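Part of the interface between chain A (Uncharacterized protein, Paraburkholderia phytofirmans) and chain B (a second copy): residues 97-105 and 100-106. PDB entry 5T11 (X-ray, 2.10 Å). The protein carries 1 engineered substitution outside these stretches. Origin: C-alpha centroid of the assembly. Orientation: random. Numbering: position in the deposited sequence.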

# COMPACT_ATOMS: atom_id res chain seq x y z
N GLU A 97 21.12 22.87 -9.79
CA GLU A 97 21.56 21.50 -9.53
C GLU A 97 20.84 20.87 -8.35
O GLU A 97 20.77 19.63 -8.27
CB GLU A 97 23.07 21.46 -9.29
CG GLU A 97 23.91 21.81 -10.53
CD GLU A 97 24.04 23.32 -10.74
OE1 GLU A 97 23.95 24.08 -9.75
OE2 GLU A 97 24.22 23.73 -11.91
N GLU A 98 20.32 21.67 -7.43
CA GLU A 98 19.64 21.11 -6.28
C GLU A 98 18.67 22.16 -5.76
O GLU A 98 19.00 23.35 -5.72
CB GLU A 98 20.62 20.68 -5.18
CG GLU A 98 19.91 20.07 -3.98
CD GLU A 98 20.82 19.17 -3.10
OE1 GLU A 98 21.98 19.55 -2.77
OE2 GLU A 98 20.36 18.06 -2.74
N TRP A 99 17.47 21.71 -5.39
CA TRP A 99 16.42 22.62 -4.96
C TRP A 99 15.31 21.80 -4.32
O TRP A 99 14.29 21.53 -4.96
CB TRP A 99 15.91 23.41 -6.18
CG TRP A 99 14.98 24.58 -5.93
CD1 TRP A 99 13.69 24.53 -5.48
CD2 TRP A 99 15.25 25.98 -6.19
NE1 TRP A 99 13.15 25.80 -5.41
CE2 TRP A 99 14.09 26.70 -5.85
CE3 TRP A 99 16.37 26.68 -6.66
CZ2 TRP A 99 14.01 28.09 -5.97
CZ3 TRP A 99 16.28 28.07 -6.79
CH2 TRP A 99 15.11 28.75 -6.45
N ARG A 100 15.50 21.37 -3.07
CA ARG A 100 14.55 20.46 -2.43
C ARG A 100 14.72 20.58 -0.93
O ARG A 100 15.70 21.15 -0.44
CB ARG A 100 14.79 19.01 -2.85
CG ARG A 100 16.20 18.50 -2.45
CD ARG A 100 16.39 17.01 -2.75
NE ARG A 100 15.49 16.19 -1.94
CZ ARG A 100 15.54 14.86 -1.86
NH1 ARG A 100 16.46 14.17 -2.53
NH2 ARG A 100 14.67 14.21 -1.09
N TYR A 101 13.75 20.03 -0.19
CA TYR A 101 13.99 19.65 1.19
C TYR A 101 14.54 18.24 1.16
O TYR A 101 14.12 17.43 0.34
CB TYR A 101 12.71 19.69 2.04
CG TYR A 101 12.11 21.06 2.18
CD1 TYR A 101 12.56 21.93 3.18
CD2 TYR A 101 11.10 21.51 1.31
CE1 TYR A 101 12.03 23.20 3.32
CE2 TYR A 101 10.57 22.80 1.43
CZ TYR A 101 11.04 23.63 2.45
OH TYR A 101 10.53 24.91 2.60
N LYS A 102 15.52 17.97 2.02
CA LYS A 102 15.94 16.58 2.17
C LYS A 102 14.80 15.77 2.79
O LYS A 102 13.87 16.31 3.39
CB LYS A 102 17.22 16.49 3.00
CG LYS A 102 18.44 17.12 2.26
CD LYS A 102 19.61 17.47 3.19
CE LYS A 102 20.13 16.26 3.93
NZ LYS A 102 21.48 16.55 4.58
N THR A 103 14.88 14.45 2.64
CA THR A 103 13.73 13.62 2.94
C THR A 103 13.47 13.56 4.44
O THR A 103 14.38 13.72 5.26
CB THR A 103 13.92 12.21 2.37
OG1 THR A 103 12.65 11.53 2.35
CG2 THR A 103 14.92 11.42 3.22
N GLY A 104 12.21 13.37 4.79
CA GLY A 104 11.81 13.19 6.18
C GLY A 104 11.29 14.47 6.80
O GLY A 104 11.49 15.59 6.30
N VAL A 105 10.56 14.29 7.91
CA VAL A 105 10.13 15.40 8.74
C VAL A 105 11.35 16.18 9.19
O VAL A 105 12.36 15.60 9.62
CB VAL A 105 9.32 14.85 9.93
CG1 VAL A 105 9.10 15.94 10.96
CG2 VAL A 105 8.01 14.26 9.45
N ARG B 100 23.88 10.79 -5.01
CA ARG B 100 22.61 10.55 -4.32
C ARG B 100 22.80 10.85 -2.85
O ARG B 100 23.93 10.99 -2.36
CB ARG B 100 22.15 9.10 -4.52
CG ARG B 100 23.14 8.07 -3.90
CD ARG B 100 22.60 6.64 -3.92
NE ARG B 100 21.37 6.52 -3.11
CZ ARG B 100 20.78 5.37 -2.82
NH1 ARG B 100 21.28 4.22 -3.26
NH2 ARG B 100 19.68 5.37 -2.07
N TYR B 101 21.68 10.93 -2.13
CA TYR B 101 21.71 10.74 -0.68
C TYR B 101 21.54 9.25 -0.42
O TYR B 101 20.75 8.58 -1.09
CB TYR B 101 20.62 11.53 0.05
CG TYR B 101 20.75 13.04 -0.08
CD1 TYR B 101 21.58 13.76 0.77
CD2 TYR B 101 20.04 13.74 -1.07
CE1 TYR B 101 21.72 15.14 0.67
CE2 TYR B 101 20.18 15.15 -1.19
CZ TYR B 101 21.02 15.83 -0.31
OH TYR B 101 21.19 17.20 -0.40
N LYS B 102 22.32 8.72 0.52
CA LYS B 102 22.05 7.36 0.95
C LYS B 102 20.67 7.32 1.61
O LYS B 102 20.08 8.35 1.96
CB LYS B 102 23.15 6.86 1.90
CG LYS B 102 24.49 6.59 1.17
CD LYS B 102 25.72 6.50 2.12
CE LYS B 102 25.56 5.46 3.20
NZ LYS B 102 26.89 5.20 3.89
N THR B 103 20.14 6.11 1.74
CA THR B 103 18.74 5.94 2.09
C THR B 103 18.50 6.26 3.56
O THR B 103 19.37 6.09 4.41
CB THR B 103 18.29 4.51 1.76
OG1 THR B 103 16.87 4.47 1.63
CG2 THR B 103 18.72 3.53 2.86
N GLY B 104 17.30 6.76 3.84
CA GLY B 104 16.90 7.04 5.20
C GLY B 104 16.95 8.52 5.53
O GLY B 104 17.64 9.33 4.88
N VAL B 105 16.17 8.89 6.55
CA VAL B 105 16.28 10.20 7.17
C VAL B 105 17.74 10.43 7.57
O VAL B 105 18.38 9.55 8.15
CB VAL B 105 15.34 10.26 8.39
CG1 VAL B 105 15.63 11.50 9.21
CG2 VAL B 105 13.88 10.22 7.93
N ASP B 106 18.26 11.60 7.24
CA ASP B 106 19.66 11.95 7.51
C ASP B 106 20.65 11.05 6.77
O ASP B 106 21.83 10.99 7.14
CB ASP B 106 19.97 11.94 9.02
CG ASP B 106 19.43 13.16 9.73
OD1 ASP B 106 19.44 14.26 9.11
OD2 ASP B 106 18.99 13.04 10.89
O HOH W 1 17.21 13.71 5.33

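Two copies of one protein meet here through overlapping stretches, yet they do not use the same residues: Tyr B101 carries the largest share of the contact, while its counterpart Tyr A101 takes no part in it. The tyrosine from chain B reaches in among three charged side chains of chain A and makes the one direct hydrogen bond between the stretches. Tyr B101 OH donates to Glu A98 OE2 at 2.6 Å, a short distance that suits a phenol facing a carboxylate. Glu A98 OE2 lies at the edge of the ring, near its plane, as expected for an acceptor of the phenol hydrogen. Glu A98, extended with chi1 and chi2 both t, is buried, and its OE1 is bonded elsewhere in the structure, so the carboxylate does not depend on the tyrosine alone.

Two long cationic side chains approach the carbon part of the ring, both obliquely. Lys A102 CE packs 3.8 Å from Tyr B101 CE1, while its NZ finds a partner elsewhere in the structure. Arg A100 NH1 comes within 3.9 Å of Tyr B101 CD2; Arg A100 NE donates to Tyr A101 O at 2.9 Å, which helps fix the side chain's course.

Farther along, the contact mixes nonpolar packing with backbone polar groups. The stretches, mostly loop or turn, register at a single pair, Gly A104 CA to Val B105 CA at 5.5 Å. Gly A104 CA sits 4.0 Å from Val B105 CG2, and a CB on that glycine would fall 2.8 Å from the same methyl, a clash. Its backbone angles (98/161) call for glycine independently, so fold and interface impose the same rule. Thr A103 CG2 rests 3.8 Å from Gly B104 O. No direct backbone hydrogen bond forms; instead a water donates to Thr A103 O at 2.8 Å and accepts from Asp B106 N at 3.0 Å.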